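Pyridoxamine 5'-phosphate oxidase-related, FMN-binding (PDB 3F7E) probably binds the deazaflavin coenzyme F420 and acts as a reductase on CH-CH groups, possibly including those of aflatoxins. Local coordinates at residues K97-D100 against G104-T107; T22-P25 against P29-N32; V67-P70 against Y74-L77; F45-T48 against Q52-R55. All coordinates share one frame; numbering follows the deposited sequence. Where two conformers were deposited one is given.

How the contacts relate
Each contact joins segments separated by three residues, and together they are spread round one antiparallel sheet and its helices. Contacts 2 and 4 touch, with centres about 11 Å apart: Gln-30 and Asn-32 of the first rest on Lys-53 of the second, Gln-30 OE1 lying 3.0 Å from Lys-53 CG. Contact 4 also meets contact 1, where Thr-46 CG2 packs against Leu-98 CD1 at 3.8 Å. Contact 3 stands apart, its nearest atoms about 9 Å from those of contacts 2 and 4. It is nevertheless tied to contact 2, since strands 18-23 and 62-68 are sheet neighbours and both hairpins touch the second subunit. Contacts 1 and 2 flank the chain's centre, about 25 Å apart between centres.

Contact 1. Residues K97-D100 against G104-T107; sequences KLND and GPLT
Asn-99 holds CG anti to its own backbone nitrogen (chi1 -179°), and this sends its amide out of helix 93-101 to meet the backbone of Gly-104 and Leu-106 in the following loop. This is a helix-to-loop connection in which an asparagine of the helix's last turn bonds to the loop on both sides of Pro-105, next to an inverse gamma turn centred on Leu-106. On the far side of the proline, OD1 of Asn-99 accepts the N-H of Leu-106 at 2.9 Å. On the near side, ND2 of Asn-99 donates to O of Gly-104 at 3.0 Å. Neither bond is ideal. The Leu-106 nitrogen stands above the plane of the amide carbonyl, and ND2 likewise approaches the Gly-104 carbonyl from above its plane, well off its lone pairs. A third bond is much straighter: Gly-104 N reaches Asn-99 O at 2.9 Å with an N-H...O angle of 176°, so backbone and side chain of one helical residue grip the same loop.

Gly-104, lacking a side chain, leaves room for OD1 of Asn-99 to come within 3.0 Å of the Gly-104 carbonyl carbon. The gamma turn is closed by a weak bond from Thr-107 N to Pro-105 O. The carbonyl oxygen of Leu-106 lies over the face of the Asn-99 amide, 3.1 Å from CG of Asn-99. Trp-35 touches both Asn-99 and Leu-106, while Pro-105 packs on Tyr-74 of the second subunit. Last, the methyl CG2 of Thr-107 comes to 3.4 Å from ND2 of Asn-99.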
loop_
_atom_site.group_PDB
_atom_site.type_symbol
_atom_site.label_atom_id
_atom_site.label_comp_id
_atom_site.label_asym_id
_atom_site.label_seq_id
_atom_site.Cartn_x
_atom_site.Cartn_y
_atom_site.Cartn_z
ATOM N N LYS A 97 -5.619 -4.359 21.584
ATOM C CA LYS A 97 -6.263 -5.476 20.885
ATOM C C LYS A 97 -5.627 -5.794 19.524
ATOM O O LYS A 97 -5.486 -6.972 19.163
ATOM C CB LYS A 97 -7.742 -5.192 20.702
ATOM C CG LYS A 97 -8.557 -5.254 21.975
ATOM C CD LYS A 97 -10.044 -5.056 21.653
ATOM C CE LYS A 97 -10.896 -5.094 22.903
ATOM N NZ LYS A 97 -10.973 -6.473 23.420
ATOM N N LEU A 98 -5.251 -4.755 18.768
ATOM C CA LEU A 98 -4.564 -4.969 17.470
ATOM C C LEU A 98 -3.212 -5.621 17.708
ATOM O O LEU A 98 -2.864 -6.603 17.060
ATOM C CB LEU A 98 -4.398 -3.674 16.636
ATOM C CG LEU A 98 -5.631 -3.166 15.914
ATOM C CD1 LEU A 98 -5.196 -1.924 15.175
ATOM C CD2 LEU A 98 -6.011 -4.227 14.946
ATOM N N ASN A 99 -2.457 -5.129 18.689
ATOM C CA ASN A 99 -1.180 -5.759 19.005
ATOM C C ASN A 99 -1.355 -7.238 19.333
ATOM O O ASN A 99 -0.584 -8.096 18.860
ATOM C CB ASN A 99 -0.488 -5.068 20.164
ATOM C CG ASN A 99 0.828 -5.714 20.472
ATOM O OD1 ASN A 99 1.775 -5.575 19.703
ATOM N ND2 ASN A 99 0.874 -6.493 21.550
ATOM N N ASP A 100 -2.389 -7.541 20.118
ATOM C CA ASP A 100 -2.679 -8.927 20.482
ATOM C C ASP A 100 -3.007 -9.776 19.247
ATOM O O ASP A 100 -2.545 -10.927 19.145
ATOM C CB ASP A 100 -3.825 -8.969 21.475
ATOM C CG ASP A 100 -3.972 -10.322 22.144
ATOM O OD1 ASP A 100 -2.967 -10.884 22.635
ATOM O OD2 ASP A 100 -5.109 -10.809 22.176
ATOM N N GLY A 104 2.124 -9.065 18.753
ATOM C CA GLY A 104 3.175 -8.069 18.668
ATOM C C GLY A 104 3.815 -7.752 20.002
ATOM O O GLY A 104 3.326 -8.175 21.062
ATOM N N PRO A 105 4.913 -6.987 19.951
ATOM C CA PRO A 105 5.630 -6.600 21.161
ATOM C C PRO A 105 5.042 -5.397 21.908
ATOM O O PRO A 105 5.474 -5.105 23.033
ATOM C CB PRO A 105 7.052 -6.291 20.650
ATOM C CG PRO A 105 6.922 -6.042 19.199
ATOM C CD PRO A 105 5.580 -6.505 18.726
ATOM N N LEU A 106 4.063 -4.723 21.290
ATOM C CA LEU A 106 3.456 -3.483 21.810
ATOM C C LEU A 106 2.345 -3.776 22.807
ATOM O O LEU A 106 1.175 -3.474 22.556
ATOM C CB LEU A 106 2.874 -2.643 20.664
ATOM C CG LEU A 106 3.779 -2.079 19.574
ATOM C CD1 LEU A 106 2.938 -1.513 18.435
ATOM C CD2 LEU A 106 4.732 -1.020 20.139
ATOM N N THR A 107 2.722 -4.338 23.954
ATOM C CA THR A 107 1.744 -4.880 24.907
ATOM C C THR A 107 1.333 -3.909 26.017
ATOM O O THR A 107 0.459 -4.239 26.837
ATOM C CB THR A 107 2.242 -6.233 25.532
ATOM O OG1 THR A 107 3.605 -6.081 25.948
ATOM C CG2 THR A 107 2.165 -7.377 24.535
#

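Contact 2. Residues T22-P25 against P29-N32; sequences TVRP and PQVN
Thr-22 and Gln-30 face each other as an antiparallel hydrogen-bonded pair near the end of a beta hairpin, strands 18-23 and 29-34, in the split-barrel fold of the FMN-binding clan. Backbone bonds come first. Thr-22 N donates to Gln-30 O and Gln-30 N returns the bond to Thr-22 O, each at 2.9 Å. One step closer to the turn, Val-23 and Pro-29 form a non-hydrogen-bonded pair, and the CA-H of Pro-29 makes a weaker contact with Thr-22 O.

Van der Waals contacts link the side chains of Thr-22 and Gln-30 on their shared face. They run alongside each other in the same direction, with OG1 of Thr-22 at 3.6 Å from CB of Gln-30. Arg-24, extended from CG to NE, then crosses the glutamine at about a right angle and lays one face of its guanidinium over the amide nitrogen. NH2 of Arg-24 and NE2 of Gln-30, 3.3 Å apart, are both donors, and the two planes differ by 34°, so this is a tilted overlap and not a bond.

The oxygen of the same amide is held by a side-chain bond: OE1 of Gln-30 takes a hydrogen from ND2 of Asn-32 on a lone pair, in the carbonyl plane, at 3.1 Å. Thr-22 OG1 is bonded to Asn-56 of helix 52-59, which underlies this face, and Val-31 N is bonded to Glu-78 of the second subunit.

Water adds a bridge near the turn. One molecule links the loop residue Arg-24 to the start of strand 29-34, accepting from NE of Arg-24 at 3.2 Å and donating to O of Pro-29 at 2.9 Å.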
loop_
_atom_site.group_PDB
_atom_site.type_symbol
_atom_site.label_atom_id
_atom_site.label_comp_id
_atom_site.label_asym_id
_atom_site.label_seq_id
_atom_site.Cartn_x
_atom_site.Cartn_y
_atom_site.Cartn_z
ATOM N N THR A 22 -4.422 6.906 1.619
ATOM C CA THR A 22 -5.296 8.043 1.819
ATOM C C THR A 22 -4.850 9.119 0.814
ATOM O O THR A 22 -3.825 8.986 0.177
ATOM C CB THR A 22 -5.204 8.577 3.265
ATOM O OG1 THR A 22 -3.839 8.889 3.595
ATOM C CG2 THR A 22 -5.814 7.596 4.284
ATOM N N VAL A 23 -5.630 10.189 0.688
ATOM C CA VAL A 23 -5.268 11.263 -0.231
ATOM C C VAL A 23 -5.153 12.541 0.581
ATOM O O VAL A 23 -6.032 12.843 1.403
ATOM C CB VAL A 23 -6.306 11.434 -1.390
ATOM C CG1 VAL A 23 -5.795 12.396 -2.419
ATOM C CG2 VAL A 23 -6.595 10.124 -2.067
ATOM N N ARG A 24 -4.075 13.283 0.324
ATOM C CA ARG A 24 -3.905 14.585 0.953
ATOM C C ARG A 24 -4.841 15.643 0.328
ATOM O O ARG A 24 -5.306 15.496 -0.786
ATOM C CB ARG A 24 -2.463 15.037 0.797
ATOM C CG ARG A 24 -1.453 14.090 1.422
ATOM C CD ARG A 24 0.004 14.504 1.158
ATOM N NE ARG A 24 0.920 13.701 1.965
ATOM C CZ ARG A 24 1.575 14.146 3.039
ATOM N NH1 ARG A 24 1.431 15.404 3.449
ATOM N NH2 ARG A 24 2.375 13.325 3.711
ATOM N N PRO A 25 -5.124 16.743 1.056
ATOM C CA PRO A 25 -5.901 17.844 0.480
ATOM C C PRO A 25 -5.356 18.391 -0.837
ATOM O O PRO A 25 -6.139 18.902 -1.635
ATOM C CB PRO A 25 -5.857 18.916 1.578
ATOM C CG PRO A 25 -5.784 18.111 2.842
ATOM C CD PRO A 25 -4.819 16.984 2.476
ATOM N N PRO A 29 -1.249 11.173 -3.052
ATOM C CA PRO A 29 -1.528 10.051 -2.140
ATOM C C PRO A 29 -0.483 9.854 -1.056
ATOM O O PRO A 29 0.664 10.312 -1.167
ATOM C CB PRO A 29 -1.583 8.854 -3.088
ATOM C CG PRO A 29 -0.585 9.205 -4.172
ATOM C CD PRO A 29 -0.645 10.709 -4.331
ATOM N N GLN A 30 -0.910 9.145 -0.020
ATOM C CA GLN A 30 -0.083 8.708 1.100
ATOM C C GLN A 30 -0.412 7.224 1.306
ATOM O O GLN A 30 -1.581 6.851 1.206
ATOM C CB GLN A 30 -0.480 9.491 2.380
ATOM C CG GLN A 30 0.334 9.072 3.556
ATOM C CD GLN A 30 0.200 9.973 4.737
ATOM O OE1 GLN A 30 0.335 9.504 5.862
ATOM N NE2 GLN A 30 -0.048 11.267 4.510
ATOM N N VAL A 31 0.580 6.382 1.636
ATOM C CA VAL A 31 0.291 4.978 1.927
ATOM C C VAL A 31 1.242 4.504 3.027
ATOM O O VAL A 31 2.455 4.797 3.018
ATOM C CB VAL A 31 0.341 4.105 0.636
ATOM C CG1 VAL A 31 1.707 4.148 -0.028
ATOM C CG2 VAL A 31 -0.050 2.679 0.918
ATOM N N ASN A 32 0.703 3.742 3.964
ATOM C CA ASN A 32 1.454 3.296 5.137
ATOM C C ASN A 32 1.073 1.870 5.492
ATOM O O ASN A 32 -0.108 1.500 5.450
ATOM C CB ASN A 32 1.144 4.176 6.356
ATOM C CG ASN A 32 1.468 5.620 6.105
ATOM O OD1 ASN A 32 2.653 5.993 6.102
ATOM N ND2 ASN A 32 0.442 6.444 5.846
HETATM O O HOH W 1 -2.395 6.570 4.694
HETATM O O HOH W 2 2.256 10.853 1.170
#

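Contact 3. Residues V67-P70 against Y74-L77; sequences VIDP and YRYL
The side chain of Arg-75 crosses that of Asp-69 at a slant, and the arginine can be followed outward from its root. Its CB lies 3.8 Å from CB of Asp-69, and CG is scarcely farther from that same carbon. CG stands anti to the backbone nitrogen (chi1 179°) and the chain runs extended to NE, which carries CD past the carboxylate: CD of Arg-75 is 3.8 Å from OD1 of Asp-69. Beyond it, NE reaches only 4.3 Å from OD1, too far for a salt bridge. The oxygen lies at the guanidinium's edge, near its plane, while the carboxylate and guanidinium planes stand 75° apart.

Each group has other, stronger partners. NH2 of Arg-75 donates to the carbonyl of Gly-7, and the group makes a cation-pi contact with Tyr-8. Asp-69 OD1 forms a salt bridge with Arg-14, and OD2 accepts the backbone N-H groups of Asp-71 and Asn-72, holding the turn. The opposite charges of Arg-75 and Asp-69 probably still favour each other modestly.

The backbones beneath are joined by three bonds. Asp-69 N donates to Arg-75 O at 2.9 Å; Val-67 and Leu-77 exchange two more as a hydrogen-bonded pair. Between them, the non-hydrogen-bonded pair Ile-68 and Tyr-76 touches through CG1 of Ile-68 and CB of Tyr-76, 4.0 Å apart. On the reverse face helix 9-13 packs on Leu-77.

The arrangement is an antiparallel beta hairpin joining strands 62-68 and 76-88 of the split barrel, its loop entered through an Asx turn (Asp-69 OD2 to Asp-71 N).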
loop_
_atom_site.group_PDB
_atom_site.type_symbol
_atom_site.label_atom_id
_atom_site.label_comp_id
_atom_site.label_asym_id
_atom_site.label_seq_id
_atom_site.Cartn_x
_atom_site.Cartn_y
_atom_site.Cartn_z
ATOM N N VAL A 67 -3.575 -5.923 0.752
ATOM C CA VAL A 67 -3.015 -6.993 1.567
ATOM C C VAL A 67 -2.597 -8.090 0.594
ATOM O O VAL A 67 -3.319 -8.398 -0.358
ATOM C CB VAL A 67 -3.989 -7.435 2.721
ATOM C CG1 VAL A 67 -5.311 -7.923 2.172
ATOM C CG2 VAL A 67 -3.349 -8.473 3.645
ATOM N N ILE A 68 -1.397 -8.628 0.806
ATOM C CA ILE A 68 -0.880 -9.686 -0.041
ATOM C C ILE A 68 -0.505 -10.891 0.797
ATOM O O ILE A 68 -0.022 -10.755 1.923
ATOM C CB ILE A 68 0.300 -9.177 -0.932
ATOM C CG1 ILE A 68 0.674 -10.186 -2.024
ATOM C CG2 ILE A 68 1.526 -8.778 -0.086
ATOM C CD1 ILE A 68 1.580 -9.593 -3.100
ATOM N N ASP A 69 -0.757 -12.088 0.271
ATOM C CA ASP A 69 -0.317 -13.297 0.949
ATOM C C ASP A 69 1.227 -13.249 1.009
ATOM O O ASP A 69 1.869 -12.981 -0.007
ATOM C CB ASP A 69 -0.841 -14.517 0.183
ATOM C CG ASP A 69 -0.515 -15.833 0.865
ATOM O OD1 ASP A 69 -1.443 -16.518 1.331
ATOM O OD2 ASP A 69 0.692 -16.153 0.946
ATOM N N PRO A 70 1.810 -13.477 2.202
ATOM C CA PRO A 70 3.267 -13.295 2.336
ATOM C C PRO A 70 4.107 -14.343 1.619
ATOM O O PRO A 70 5.307 -14.129 1.390
ATOM C CB PRO A 70 3.489 -13.376 3.851
ATOM C CG PRO A 70 2.317 -14.224 4.349
ATOM C CD PRO A 70 1.167 -13.794 3.496
ATOM N N TYR A 74 0.755 -14.071 -5.799
ATOM C CA TYR A 74 -0.367 -14.085 -6.732
ATOM C C TYR A 74 -1.728 -14.097 -6.012
ATOM O O TYR A 74 -2.763 -13.868 -6.640
ATOM C CB TYR A 74 -0.215 -15.233 -7.731
ATOM C CG TYR A 74 0.918 -15.026 -8.730
ATOM C CD1 TYR A 74 2.260 -15.210 -8.362
ATOM C CD2 TYR A 74 0.642 -14.661 -10.050
ATOM C CE1 TYR A 74 3.298 -15.020 -9.288
ATOM C CE2 TYR A 74 1.665 -14.475 -10.979
ATOM C CZ TYR A 74 2.984 -14.655 -10.597
ATOM O OH TYR A 74 3.981 -14.459 -11.535
ATOM N N ARG A 75 -1.719 -14.327 -4.700
ATOM C CA ARG A 75 -2.931 -14.264 -3.875
ATOM C C ARG A 75 -2.954 -12.927 -3.102
ATOM O O ARG A 75 -2.083 -12.701 -2.250
ATOM C CB ARG A 75 -2.900 -15.412 -2.896
ATOM C CG ARG A 75 -4.063 -15.386 -2.027
ATOM C CD ARG A 75 -4.179 -16.695 -1.328
ATOM N NE ARG A 75 -5.348 -16.709 -0.467
ATOM C CZ ARG A 75 -6.592 -16.978 -0.870
ATOM N NH1 ARG A 75 -6.849 -17.324 -2.129
ATOM N NH2 ARG A 75 -7.595 -16.943 0.002
ATOM N N TYR A 76 -3.943 -12.053 -3.372
ATOM C CA TYR A 76 -3.949 -10.720 -2.790
ATOM C C TYR A 76 -5.362 -10.169 -2.754
ATOM O O TYR A 76 -6.271 -10.713 -3.443
ATOM C CB TYR A 76 -3.036 -9.787 -3.588
ATOM C CG TYR A 76 -3.459 -9.549 -5.007
ATOM C CD1 TYR A 76 -4.442 -8.602 -5.312
ATOM C CD2 TYR A 76 -2.834 -10.220 -6.061
ATOM C CE1 TYR A 76 -4.824 -8.350 -6.626
ATOM C CE2 TYR A 76 -3.216 -9.973 -7.389
ATOM C CZ TYR A 76 -4.200 -9.029 -7.647
ATOM O OH TYR A 76 -4.558 -8.777 -8.950
ATOM N N LEU A 77 -5.537 -9.041 -2.046
ATOM C CA LEU A 77 -6.905 -8.455 -1.953
ATOM C C LEU A 77 -6.696 -6.963 -1.799
ATOM O O LEU A 77 -5.961 -6.512 -0.906
ATOM C CB LEU A 77 -7.736 -9.019 -0.801
ATOM C CG LEU A 77 -9.188 -8.550 -0.728
ATOM C CD1 LEU A 77 -9.973 -9.040 -1.951
ATOM C CD2 LEU A 77 -9.865 -9.070 0.517
#

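Contact 4. Residues F45-T48 against Q52-R55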
loop_
_atom_site.group_PDB
_atom_site.type_symbol
_atom_site.label_atom_id
_atom_site.label_comp_id
_atom_site.label_asym_id
_atom_site.label_seq_id
_atom_site.Cartn_x
_atom_site.Cartn_y
_atom_site.Cartn_z
ATOM N N PHE A 45 -8.671 0.511 12.256
ATOM C CA PHE A 45 -7.255 0.879 12.365
ATOM C C PHE A 45 -7.037 1.747 13.594
ATOM O O PHE A 45 -7.952 2.432 14.032
ATOM C CB PHE A 45 -6.816 1.691 11.133
ATOM C CG PHE A 45 -7.114 1.012 9.823
ATOM C CD1 PHE A 45 -8.371 1.152 9.190
ATOM C CD2 PHE A 45 -6.152 0.212 9.223
ATOM C CE1 PHE A 45 -8.629 0.513 7.987
ATOM C CE2 PHE A 45 -6.404 -0.422 8.030
ATOM C CZ PHE A 45 -7.645 -0.284 7.409
ATOM N N THR A 46 -5.799 1.751 14.109
ATOM C CA THR A 46 -5.423 2.657 15.171
ATOM C C THR A 46 -4.648 3.823 14.552
ATOM O O THR A 46 -3.750 3.627 13.740
ATOM C CB THR A 46 -4.595 1.963 16.290
ATOM O OG1 THR A 46 -4.227 2.925 17.281
ATOM C CG2 THR A 46 -3.315 1.285 15.757
ATOM N N HIS A 47 -5.044 5.043 14.924
ATOM C CA HIS A 47 -4.395 6.288 14.441
ATOM C C HIS A 47 -4.301 7.234 15.644
ATOM O O HIS A 47 -4.957 7.049 16.673
ATOM C CB HIS A 47 -5.258 7.030 13.369
ATOM C CG HIS A 47 -5.224 6.458 11.968
ATOM N ND1 HIS A 47 -5.663 5.189 11.637
ATOM C CD2 HIS A 47 -4.840 7.030 10.800
ATOM C CE1 HIS A 47 -5.532 5.003 10.331
ATOM N NE2 HIS A 47 -5.041 6.108 9.799
ATOM N N THR A 48 -3.517 8.294 15.501
ATOM C CA THR A 48 -3.686 9.431 16.410
ATOM C C THR A 48 -4.258 10.629 15.654
ATOM O O THR A 48 -4.200 10.724 14.420
ATOM C CB THR A 48 -2.416 9.866 17.141
ATOM O OG1 THR A 48 -1.688 10.703 16.253
ATOM C CG2 THR A 48 -1.598 8.664 17.637
ATOM N N GLN A 52 -0.599 13.344 9.813
ATOM C CA GLN A 52 -1.153 13.697 8.518
ATOM C C GLN A 52 -2.210 12.701 8.050
ATOM O O GLN A 52 -3.178 13.099 7.406
ATOM C CB GLN A 52 -0.059 13.825 7.452
ATOM C CG GLN A 52 -0.561 14.401 6.144
ATOM C CD GLN A 52 -1.136 15.806 6.290
ATOM O OE1 GLN A 52 -0.525 16.687 6.925
ATOM N NE2 GLN A 52 -2.314 16.025 5.703
ATOM N N LYS A 53 -2.006 11.411 8.329
ATOM C CA LYS A 53 -2.965 10.404 7.863
ATOM C C LYS A 53 -4.369 10.712 8.392
ATOM O O LYS A 53 -5.362 10.574 7.680
ATOM C CB LYS A 53 -2.582 8.996 8.342
ATOM C CG LYS A 53 -1.152 8.586 8.255
ATOM C CD LYS A 53 -0.923 7.357 9.126
ATOM C CE LYS A 53 0.544 6.993 9.246
ATOM N NZ LYS A 53 0.680 5.723 10.020
ATOM N N TYR A 54 -4.448 11.147 9.652
ATOM C CA TYR A 54 -5.722 11.564 10.221
ATOM C C TYR A 54 -6.303 12.792 9.534
ATOM O O TYR A 54 -7.483 12.812 9.175
ATOM C CB TYR A 54 -5.572 11.805 11.729
ATOM C CG TYR A 54 -6.768 12.399 12.431
ATOM C CD1 TYR A 54 -7.778 11.589 12.916
ATOM C CD2 TYR A 54 -6.872 13.768 12.629
ATOM C CE1 TYR A 54 -8.883 12.140 13.581
ATOM C CE2 TYR A 54 -7.948 14.329 13.281
ATOM C CZ TYR A 54 -8.956 13.514 13.755
ATOM O OH TYR A 54 -10.017 14.088 14.402
ATOM N N ARG A 55 -5.470 13.816 9.344
ATOM C CA ARG A 55 -5.931 14.998 8.620
ATOM C C ARG A 55 -6.430 14.667 7.215
ATOM O O ARG A 55 -7.418 15.230 6.751
ATOM C CB ARG A 55 -4.837 16.054 8.568
ATOM C CG ARG A 55 -4.486 16.570 9.925
ATOM C CD ARG A 55 -3.529 17.773 9.893
ATOM N NE ARG A 55 -2.160 17.451 9.478
ATOM C CZ ARG A 55 -1.190 17.014 10.286
ATOM N NH1 ARG A 55 0.026 16.802 9.795
ATOM N NH2 ARG A 55 -1.418 16.798 11.583
#
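The imidazole of His-47 meets helix 52-59 with its edge: CB of Lys-53 lies near the ring plane, 3.9 Å from CD2 of His-47, and the backbone nitrogen of Tyr-54 sits at the same rim, 4.3 Å from that carbon. CB of Phe-45 is also at the edge and in plane. The ring of Tyr-54 has an oblique neighbour in the carbonyl oxygen of Thr-48, which is closest to the root of the side chain, at 3.2 Å from CB of Tyr-54. The third flat group, the guanidinium of Arg-55, has the backbone nitrogen of Gln-52 over one face.

Setting CG of Tyr-54 anti to its backbone nitrogen (chi1 173°) takes the phenol past the Thr-48 carbonyl; its OH is hydrogen-bonded to NZ of Lys-58. His-47 has CG anti to its carbonyl carbon instead (chi1 -78°), with its ring directed at the helix.

In the fold this is a strand-turn-helix connection of the split barrel: strand 43-48 ends, and helix 52-59 begins after three intervening residues. The strand itself is bonded to strand 116-127, whose Val-117 and Ile-119 touch the histidine. Thr-48 OG1 accepts the N-H of Lys-50 within the turn.

No hydrogen bond crosses between the two segments, and NE2 of His-47 is buried without a polar partner. It lies 4.1 Å from CB of Lys-53, whose extended chain leads toward strand 29-34. Along the helix, Arg-55 grips Gln-52 side-on: NE, at 3.1 Å, and NH1, at 2.9 Å, both donate to OE1 of Gln-52, reaching it from the same face of the amide.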